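Local structure of saposin-like protein (Necator americanus, 3S63) at residues Cys10-Arg15 with Lys40-Tyr45; Ser57-Arg62 with Leu76-Cys81. The protein probably binds lipids and interacts with membranes as a small, disulfide-bonded helical protein of the saposin-like family. All blocks are in the same frame, centred on the assembly; numbering follows the deposited sequence.

Contact 1 (Cys10-Arg15 with Lys40-Tyr45); sequences CQIALR and KRHFNY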
ATOM      1  N   CYS A  10      -2.905   0.186  -5.482  1.00 31.58           N
ATOM      2  CA  CYS A  10      -2.013   0.636  -4.436  1.00 32.19           C
ATOM      3  C   CYS A  10      -2.860   0.969  -3.215  1.00 35.40           C
ATOM      4  O   CYS A  10      -2.537   0.582  -2.097  1.00 32.06           O
ATOM      5  CB  CYS A  10      -1.234   1.871  -4.887  1.00 29.77           C
ATOM      6  SG  CYS A  10       0.067   2.375  -3.733  1.00 30.81           S
ATOM      7  N   GLN A  11      -3.956   1.681  -3.459  1.00 34.40           N
ATOM      8  CA  GLN A  11      -4.809   2.203  -2.407  1.00 36.17           C
ATOM      9  C   GLN A  11      -5.552   1.101  -1.654  1.00 36.62           C
ATOM     10  O   GLN A  11      -5.548   1.062  -0.431  1.00 41.43           O
ATOM     11  CB  GLN A  11      -5.815   3.191  -2.997  1.00 35.11           C
ATOM     12  CG  GLN A  11      -5.199   4.452  -3.523  1.00 36.90           C
ATOM     13  CD  GLN A  11      -6.241   5.465  -3.935  1.00 47.66           C
ATOM     14  OE1 GLN A  11      -6.729   6.232  -3.109  1.00 58.30           O
ATOM     15  NE2 GLN A  11      -6.589   5.476  -5.215  1.00 46.29           N
ATOM     16  N   ILE A  12      -6.212   0.227  -2.398  1.00 31.23           N
ATOM     17  CA  ILE A  12      -6.900  -0.912  -1.831  1.00 35.28           C
ATOM     18  C   ILE A  12      -5.984  -1.741  -0.929  1.00 35.55           C
ATOM     19  O   ILE A  12      -6.379  -2.165   0.151  1.00 37.03           O
ATOM     20  CB  ILE A  12      -7.437  -1.797  -2.963  1.00 37.04           C
ATOM     21  CG1 ILE A  12      -8.400  -0.984  -3.836  1.00 37.65           C
ATOM     22  CG2 ILE A  12      -8.103  -3.037  -2.411  1.00 29.39           C
ATOM     23  CD1 ILE A  12      -8.862  -1.726  -5.078  1.00 45.96           C
ATOM     24  N   ALA A  13      -4.760  -1.975  -1.387  1.00 30.32           N
ATOM     25  CA  ALA A  13      -3.827  -2.822  -0.672  1.00 26.41           C
ATOM     26  C   ALA A  13      -3.394  -2.193   0.634  1.00 28.89           C
ATOM     27  O   ALA A  13      -3.367  -2.855   1.662  1.00 32.28           O
ATOM     28  CB  ALA A  13      -2.613  -3.135  -1.540  1.00 23.40           C
ATOM     29  N   LEU A  14      -3.044  -0.918   0.600  1.00 35.43           N
ATOM     30  CA  LEU A  14      -2.532  -0.245   1.788  1.00 34.75           C
ATOM     31  C   LEU A  14      -3.627  -0.006   2.817  1.00 38.24           C
ATOM     32  O   LEU A  14      -3.374   0.044   4.020  1.00 39.49           O
ATOM     33  CB  LEU A  14      -1.901   1.092   1.411  1.00 34.35           C
ATOM     34  CG  LEU A  14      -0.629   1.021   0.586  1.00 35.26           C
ATOM     35  CD1 LEU A  14       0.098   2.325   0.704  1.00 32.44           C
ATOM     36  CD2 LEU A  14       0.233  -0.118   1.082  1.00 34.20           C
ATOM     37  N   ARG A  15      -4.848   0.165   2.330  1.00 40.50           N
ATOM     38  CA  ARG A  15      -5.977   0.491   3.183  1.00 36.54           C
ATOM     39  C   ARG A  15      -6.454  -0.755   3.894  1.00 36.10           C
ATOM     40  O   ARG A  15      -6.793  -0.722   5.073  1.00 35.31           O
ATOM     41  CB  ARG A  15      -7.100   1.056   2.326  1.00 40.65           C
ATOM     42  CG  ARG A  15      -8.368   1.356   3.074  1.00 45.89           C
ATOM     43  CD  ARG A  15      -9.529   0.636   2.421  1.00 49.81           C
ATOM     44  NE  ARG A  15     -10.206   1.454   1.422  1.00 62.08           N
ATOM     45  CZ  ARG A  15     -10.685   0.982   0.275  1.00 67.49           C
ATOM     46  NH1 ARG A  15     -10.540  -0.306  -0.028  1.00 57.57           N
ATOM     47  NH2 ARG A  15     -11.300   1.799  -0.570  1.00 75.38           N
ATOM     48  N   LYS A  40      -0.819 -10.998  -2.518  1.00 39.41           N
ATOM     49  CA  LYS A  40      -1.174 -12.268  -3.135  1.00 39.97           C
ATOM     50  C   LYS A  40      -2.676 -12.496  -3.292  1.00 40.09           C
ATOM     51  O   LYS A  40      -3.077 -13.513  -3.826  1.00 46.33           O
ATOM     52  CB  LYS A  40      -0.525 -13.421  -2.366  1.00 37.97           C
ATOM     53  CG  LYS A  40       0.980 -13.243  -2.209  1.00 38.60           C
ATOM     54  CD  LYS A  40       1.627 -14.331  -1.381  1.00 40.12           C
ATOM     55  CE  LYS A  40       3.069 -13.948  -1.023  1.00 43.30           C
ATOM     56  NZ  LYS A  40       3.733 -14.958  -0.139  1.00 39.65           N
ATOM     57  N   ARG A  41      -3.504 -11.559  -2.845  1.00 51.54           N
ATOM     58  CA  ARG A  41      -4.940 -11.636  -3.104  1.00 49.51           C
ATOM     59  C   ARG A  41      -5.285 -11.126  -4.509  1.00 56.06           C
ATOM     60  O   ARG A  41      -6.420 -11.255  -4.954  1.00 62.74           O
ATOM     61  CB  ARG A  41      -5.735 -10.824  -2.068  1.00 54.65           C
ATOM     62  CG  ARG A  41      -5.834 -11.438  -0.661  1.00 59.62           C
ATOM     63  CD  ARG A  41      -6.694 -10.556   0.299  1.00 64.48           C
ATOM     64  NE  ARG A  41      -7.944 -10.085  -0.314  1.00 69.87           N
ATOM     65  CZ  ARG A  41      -8.176  -8.833  -0.720  1.00 73.59           C
ATOM     66  NH1 ARG A  41      -7.255  -7.892  -0.563  1.00 66.39           N
ATOM     67  NH2 ARG A  41      -9.340  -8.508  -1.276  1.00 69.20           N
ATOM     68  N   HIS A  42      -4.315 -10.533  -5.202  1.00 52.31           N
ATOM     69  CA  HIS A  42      -4.573  -9.922  -6.510  1.00 54.19           C
ATOM     70  C   HIS A  42      -3.723 -10.529  -7.631  1.00 54.58           C
ATOM     71  O   HIS A  42      -2.545 -10.191  -7.777  1.00 55.41           O
ATOM     72  CB  HIS A  42      -4.327  -8.411  -6.455  1.00 49.01           C
ATOM     73  CG  HIS A  42      -5.003  -7.727  -5.310  1.00 55.30           C
ATOM     74  ND1 HIS A  42      -4.402  -7.563  -4.080  1.00 58.69           N
ATOM     75  CD2 HIS A  42      -6.228  -7.155  -5.208  1.00 57.52           C
ATOM     76  CE1 HIS A  42      -5.226  -6.921  -3.270  1.00 53.34           C
ATOM     77  NE2 HIS A  42      -6.341  -6.663  -3.929  1.00 54.18           N
ATOM     78  N   PHE A  43      -4.332 -11.397  -8.436  1.00 58.03           N
ATOM     79  CA  PHE A  43      -3.604 -12.162  -9.454  1.00 58.53           C
ATOM     80  C   PHE A  43      -2.637 -11.310 -10.273  1.00 56.46           C
ATOM     81  O   PHE A  43      -1.438 -11.579 -10.308  1.00 59.48           O
ATOM     82  CB  PHE A  43      -4.578 -12.908 -10.379  1.00 56.40           C
ATOM     83  N   ASN A  44      -3.166 -10.280 -10.920  1.00 52.02           N
ATOM     84  CA  ASN A  44      -2.388  -9.484 -11.859  1.00 47.53           C
ATOM     85  C   ASN A  44      -1.437  -8.504 -11.198  1.00 52.19           C
ATOM     86  O   ASN A  44      -0.611  -7.877 -11.857  1.00 57.35           O
ATOM     87  CB  ASN A  44      -3.331  -8.717 -12.782  1.00 58.17           C
ATOM     88  CG  ASN A  44      -4.132  -9.633 -13.684  1.00 62.84           C
ATOM     89  OD1 ASN A  44      -3.628 -10.665 -14.137  1.00 56.63           O
ATOM     90  ND2 ASN A  44      -5.388  -9.266 -13.950  1.00 56.69           N
ATOM     91  N   TYR A  45      -1.545  -8.367  -9.890  1.00 43.43           N
ATOM     92  CA  TYR A  45      -0.840  -7.303  -9.205  1.00 37.07           C
ATOM     93  C   TYR A  45       0.244  -7.879  -8.310  1.00 40.32           C
ATOM     94  O   TYR A  45       1.136  -7.156  -7.881  1.00 40.23           O
ATOM     95  CB  TYR A  45      -1.850  -6.501  -8.393  1.00 37.90           C
ATOM     96  CG  TYR A  45      -1.315  -5.286  -7.699  1.00 35.33           C
ATOM     97  CD1 TYR A  45      -1.606  -5.043  -6.362  1.00 34.95           C
ATOM     98  CD2 TYR A  45      -0.531  -4.362  -8.381  1.00 33.68           C
ATOM     99  CE1 TYR A  45      -1.123  -3.901  -5.724  1.00 36.01           C
ATOM    100  CE2 TYR A  45      -0.043  -3.235  -7.754  1.00 28.04           C
ATOM    101  CZ  TYR A  45      -0.342  -3.006  -6.431  1.00 32.66           C
ATOM    102  OH  TYR A  45       0.152  -1.891  -5.815  1.00 31.70           O
TER
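Cys10 and Tyr45 meet where the phenol end of the tyrosine comes up against the backbone of the helix. Tyr45 OH lies 3.6 Å from Cys10 CA and 4.1 Å from Cys10 CB, while the ring lies obliquely to Cys10 N. No hydrogen bond joins the two segments, so this is a van der Waals contact made by a polar atom. Tyr45 gets there because its CG is anti to the backbone N (chi1 -175°), with CB directed at helix 3-20.

The second touching pair, Ile12 and His42, is looser and lies nearer the surface: Ile12 CG2 approaches His42 NE2 at 4.3 Å, oblique to the imidazole. Arg41 CB lies over one face of that ring, toward its rim, and His42 ND1 makes a weak hydrogen bond to Glu38 O.

Within the loop, Tyr45 N bonds to His42 O at 3.0 Å, and the CB atoms of both residues point at helix 3-20. Cys10 SG, anti to its own N, leads away from the tyrosine to its disulfide with Cys75, one of three in this saposin-like fold. The loop 40-45 joins helix 28-39 to helix 46-65, and Tyr45 reaches helix 3-20 while also touching Leu52 of helix 46-65.

Contact 2 (Ser57-Arg62 with Leu76-Cys81); sequences SDLIFR and LIMREC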
ATOM      1  N   SER A  57       8.721  -0.390   2.157  1.00 33.63           N
ATOM      2  CA  SER A  57       8.036  -0.758   3.401  1.00 29.68           C
ATOM      3  C   SER A  57       8.315   0.237   4.523  1.00 30.13           C
ATOM      4  O   SER A  57       7.488   0.415   5.402  1.00 33.26           O
ATOM      5  CB  SER A  57       8.341  -2.205   3.839  1.00 28.69           C
ATOM      6  OG  SER A  57       9.681  -2.398   4.278  1.00 29.66           O
ATOM      7  N   ASP A  58       9.478   0.883   4.483  1.00 29.83           N
ATOM      8  CA  ASP A  58       9.832   1.885   5.483  1.00 26.44           C
ATOM      9  C   ASP A  58       8.966   3.125   5.348  1.00 28.48           C
ATOM     10  O   ASP A  58       8.488   3.663   6.336  1.00 31.65           O
ATOM     11  CB  ASP A  58      11.326   2.237   5.428  1.00 30.41           C
ATOM     12  CG  ASP A  58      11.793   2.705   4.033  1.00 35.02           C
ATOM     13  OD1 ASP A  58      11.002   2.711   3.065  1.00 31.08           O
ATOM     14  OD2 ASP A  58      12.983   3.067   3.909  1.00 32.15           O
ATOM     15  N   LEU A  59       8.748   3.571   4.119  1.00 29.29           N
ATOM     16  CA  LEU A  59       7.878   4.711   3.887  1.00 25.58           C
ATOM     17  C   LEU A  59       6.438   4.364   4.255  1.00 29.89           C
ATOM     18  O   LEU A  59       5.763   5.147   4.915  1.00 33.53           O
ATOM     19  CB  LEU A  59       7.955   5.157   2.436  1.00 27.77           C
ATOM     20  CG  LEU A  59       6.941   6.226   2.027  1.00 29.99           C
ATOM     21  CD1 LEU A  59       7.507   7.630   2.244  1.00 26.82           C
ATOM     22  CD2 LEU A  59       6.524   6.018   0.570  1.00 26.58           C
ATOM     23  N   ILE A  60       5.965   3.189   3.847  1.00 30.47           N
ATOM     24  CA  ILE A  60       4.616   2.756   4.218  1.00 29.45           C
ATOM     25  C   ILE A  60       4.443   2.586   5.729  1.00 29.73           C
ATOM     26  O   ILE A  60       3.406   2.923   6.271  1.00 34.89           O
ATOM     27  CB  ILE A  60       4.226   1.457   3.507  1.00 28.74           C
ATOM     28  CG1 ILE A  60       4.390   1.636   2.009  1.00 27.39           C
ATOM     29  CG2 ILE A  60       2.796   1.070   3.838  1.00 27.06           C
ATOM     30  CD1 ILE A  60       4.457   0.323   1.254  1.00 36.48           C
ATOM     31  N   PHE A  61       5.461   2.072   6.406  1.00 27.20           N
ATOM     32  CA  PHE A  61       5.400   1.881   7.844  1.00 26.36           C
ATOM     33  C   PHE A  61       5.289   3.222   8.524  1.00 29.90           C
ATOM     34  O   PHE A  61       4.395   3.439   9.335  1.00 33.98           O
ATOM     35  CB  PHE A  61       6.638   1.148   8.339  1.00 29.22           C
ATOM     36  CG  PHE A  61       6.691   0.964   9.835  1.00 29.51           C
ATOM     37  CD1 PHE A  61       5.916  -0.010  10.464  1.00 32.04           C
ATOM     38  CD2 PHE A  61       7.551   1.730  10.612  1.00 29.48           C
ATOM     39  CE1 PHE A  61       5.981  -0.199  11.857  1.00 30.48           C
ATOM     40  CE2 PHE A  61       7.630   1.546  11.999  1.00 32.05           C
ATOM     41  CZ  PHE A  61       6.840   0.582  12.622  1.00 31.01           C
ATOM     42  N   ARG A  62       6.193   4.131   8.178  1.00 33.28           N
ATOM     43  CA  ARG A  62       6.192   5.471   8.759  1.00 29.84           C
ATOM     44  C   ARG A  62       4.859   6.178   8.579  1.00 31.86           C
ATOM     45  O   ARG A  62       4.321   6.717   9.535  1.00 34.50           O
ATOM     46  CB  ARG A  62       7.288   6.318   8.137  1.00 30.46           C
ATOM     47  CG  ARG A  62       7.385   7.707   8.703  1.00 29.72           C
ATOM     48  CD  ARG A  62       8.390   8.508   7.912  1.00 33.05           C
ATOM     49  NE  ARG A  62       7.838   8.934   6.628  1.00 33.03           N
ATOM     50  CZ  ARG A  62       8.548   9.451   5.632  1.00 30.05           C
ATOM     51  NH1 ARG A  62       9.862   9.608   5.731  1.00 31.88           N
ATOM     52  NH2 ARG A  62       7.937   9.805   4.526  1.00 30.00           N
ATOM     53  N   LEU A  76       1.071   8.319  -4.072  1.00 43.72           N
ATOM     54  CA  LEU A  76       1.545   9.424  -4.879  1.00 36.61           C
ATOM     55  C   LEU A  76       3.050   9.584  -4.705  1.00 35.68           C
ATOM     56  O   LEU A  76       3.764   9.899  -5.656  1.00 38.66           O
ATOM     57  CB  LEU A  76       0.828  10.713  -4.457  1.00 38.70           C
ATOM     58  CG  LEU A  76      -0.627  10.902  -4.906  1.00 43.97           C
ATOM     59  CD1 LEU A  76      -1.289  12.078  -4.219  1.00 40.36           C
ATOM     60  CD2 LEU A  76      -0.726  11.050  -6.416  1.00 46.60           C
ATOM     61  N   ILE A  77       3.523   9.382  -3.477  1.00 39.01           N
ATOM     62  CA  ILE A  77       4.945   9.518  -3.145  1.00 37.35           C
ATOM     63  C   ILE A  77       5.758   8.413  -3.798  1.00 38.02           C
ATOM     64  O   ILE A  77       6.937   8.590  -4.123  1.00 44.58           O
ATOM     65  CB  ILE A  77       5.177   9.450  -1.629  1.00 31.72           C
ATOM     66  CG1 ILE A  77       4.427  10.572  -0.913  1.00 32.44           C
ATOM     67  CG2 ILE A  77       6.635   9.549  -1.306  1.00 27.47           C
ATOM     68  CD1 ILE A  77       4.380  10.388   0.608  1.00 31.91           C
ATOM     69  N   MET A  78       5.112   7.269  -3.980  1.00 34.27           N
ATOM     70  CA  MET A  78       5.721   6.113  -4.611  1.00 30.57           C
ATOM     71  C   MET A  78       5.511   6.194  -6.106  1.00 32.39           C
ATOM     72  O   MET A  78       6.028   5.378  -6.860  1.00 33.73           O
ATOM     73  CB  MET A  78       5.088   4.844  -4.061  1.00 28.64           C
ATOM     74  CG  MET A  78       5.239   4.719  -2.559  1.00 30.96           C
ATOM     75  SD  MET A  78       4.976   3.066  -1.935  1.00 29.64           S
ATOM     76  CE  MET A  78       3.227   2.844  -2.239  1.00 20.59           C
ATOM     77  N   ARG A  79       4.743   7.194  -6.519  1.00 35.22           N
ATOM     78  CA  ARG A  79       4.465   7.456  -7.929  1.00 38.85           C
ATOM     79  C   ARG A  79       3.664   6.321  -8.576  1.00 38.04           C
ATOM     80  O   ARG A  79       3.707   6.130  -9.794  1.00 38.52           O
ATOM     81  CB  ARG A  79       5.765   7.789  -8.721  1.00 30.27           C
ATOM     82  N   GLU A  80       2.920   5.584  -7.748  1.00 39.19           N
ATOM     83  CA  GLU A  80       1.963   4.585  -8.233  1.00 39.35           C
ATOM     84  C   GLU A  80       0.615   5.247  -8.468  1.00 43.40           C
ATOM     85  O   GLU A  80      -0.330   4.624  -8.956  1.00 43.06           O
ATOM     86  CB  GLU A  80       1.815   3.438  -7.241  1.00 37.45           C
ATOM     87  CG  GLU A  80       3.036   2.526  -7.166  1.00 37.95           C
ATOM     88  CD  GLU A  80       3.273   1.754  -8.459  1.00 42.43           C
ATOM     89  OE1 GLU A  80       2.475   0.840  -8.764  1.00 41.81           O
ATOM     90  OE2 GLU A  80       4.254   2.069  -9.167  1.00 43.21           O
ATOM     91  N   CYS A  81       0.544   6.519  -8.091  1.00 40.83           N
ATOM     92  CA  CYS A  81      -0.580   7.388  -8.395  1.00 38.65           C
ATOM     93  C   CYS A  81       0.025   8.683  -8.886  1.00 38.70           C
ATOM     94  O   CYS A  81       1.076   9.098  -8.403  1.00 42.17           O
ATOM     95  CB  CYS A  81      -1.432   7.645  -7.148  1.00 39.57           C
ATOM     96  SG  CYS A  81      -2.625   6.334  -6.769  1.00 30.34           S
TER
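Leu59 of helix 46-65 reaches toward Ile77 and Met78, and its two methyls carry most of this apolar contact. Its CB is directed at the segment 76-81, and with CG anti to the backbone N (chi1 172°) the branch extends outward from the helix. At CG the chain divides. Leu59 CD1 meets one atom within packing distance, Ile77 CG2 at 4.1 Å. The other methyl does more: Leu59 CD2 lies 4.0 Å from Ile77 CG2 and 3.6 Å from Met78 CG, and so sits against both residues. Beyond CG, the Met78 sulfur is also near, with SD 4.2 Å from Leu59 CD2. Leu59 also touches Val74, about one turn earlier in helix 71-77.

Ile77 and Met78 lie where the short last helix gives way to a turn, a Schellman motif: Arg79 leaves helical geometry with a positive phi of 65°, and its N bonds weakly back to Leu76 O. In this four-helix saposin-like fold, the contact sets the end of helix 71-77 against the C-terminal half of helix 46-65. Cys81, just beyond the turn, is disulfide-bonded to Cys7 of helix 3-20.

Met78 turns inward from this edge. Its chain bends at chi3 (-68°), carrying CE to the interior side of the sulfur, and Met78 SD lies 4.2 Å from Ile60 CG1. Ile60 is buried; although its CB points across rather than at the other segment, CG1 swings close enough to meet the sulfur. On helix 46-65 itself, Met78 also touches Leu52 and Asn56, while Ile77, opposite Leu59, lies at the exposed margin.

From the N terminus, helix 3-20 supplies the first half of contact 1, which closes when the chain, after helix 28-39, brings loop 40-45 back against it. Contact 2 opens only afterwards, on helix 46-65, and closes where the chain runs out of helix 71-77 and turns through 76-81. The two are therefore in series, neither nested nor crossed. Their centres are 14 Å apart on opposite sides of the chain's centre, yet they touch: Cys10 SG is 3.5 Å from Met78 CE, and Leu14 CD2 is 3.9 Å from Ile60 CG2. Helix 3-20 thus packs against both halves of contact 2, and both of its disulfides lead to the same C-terminal region.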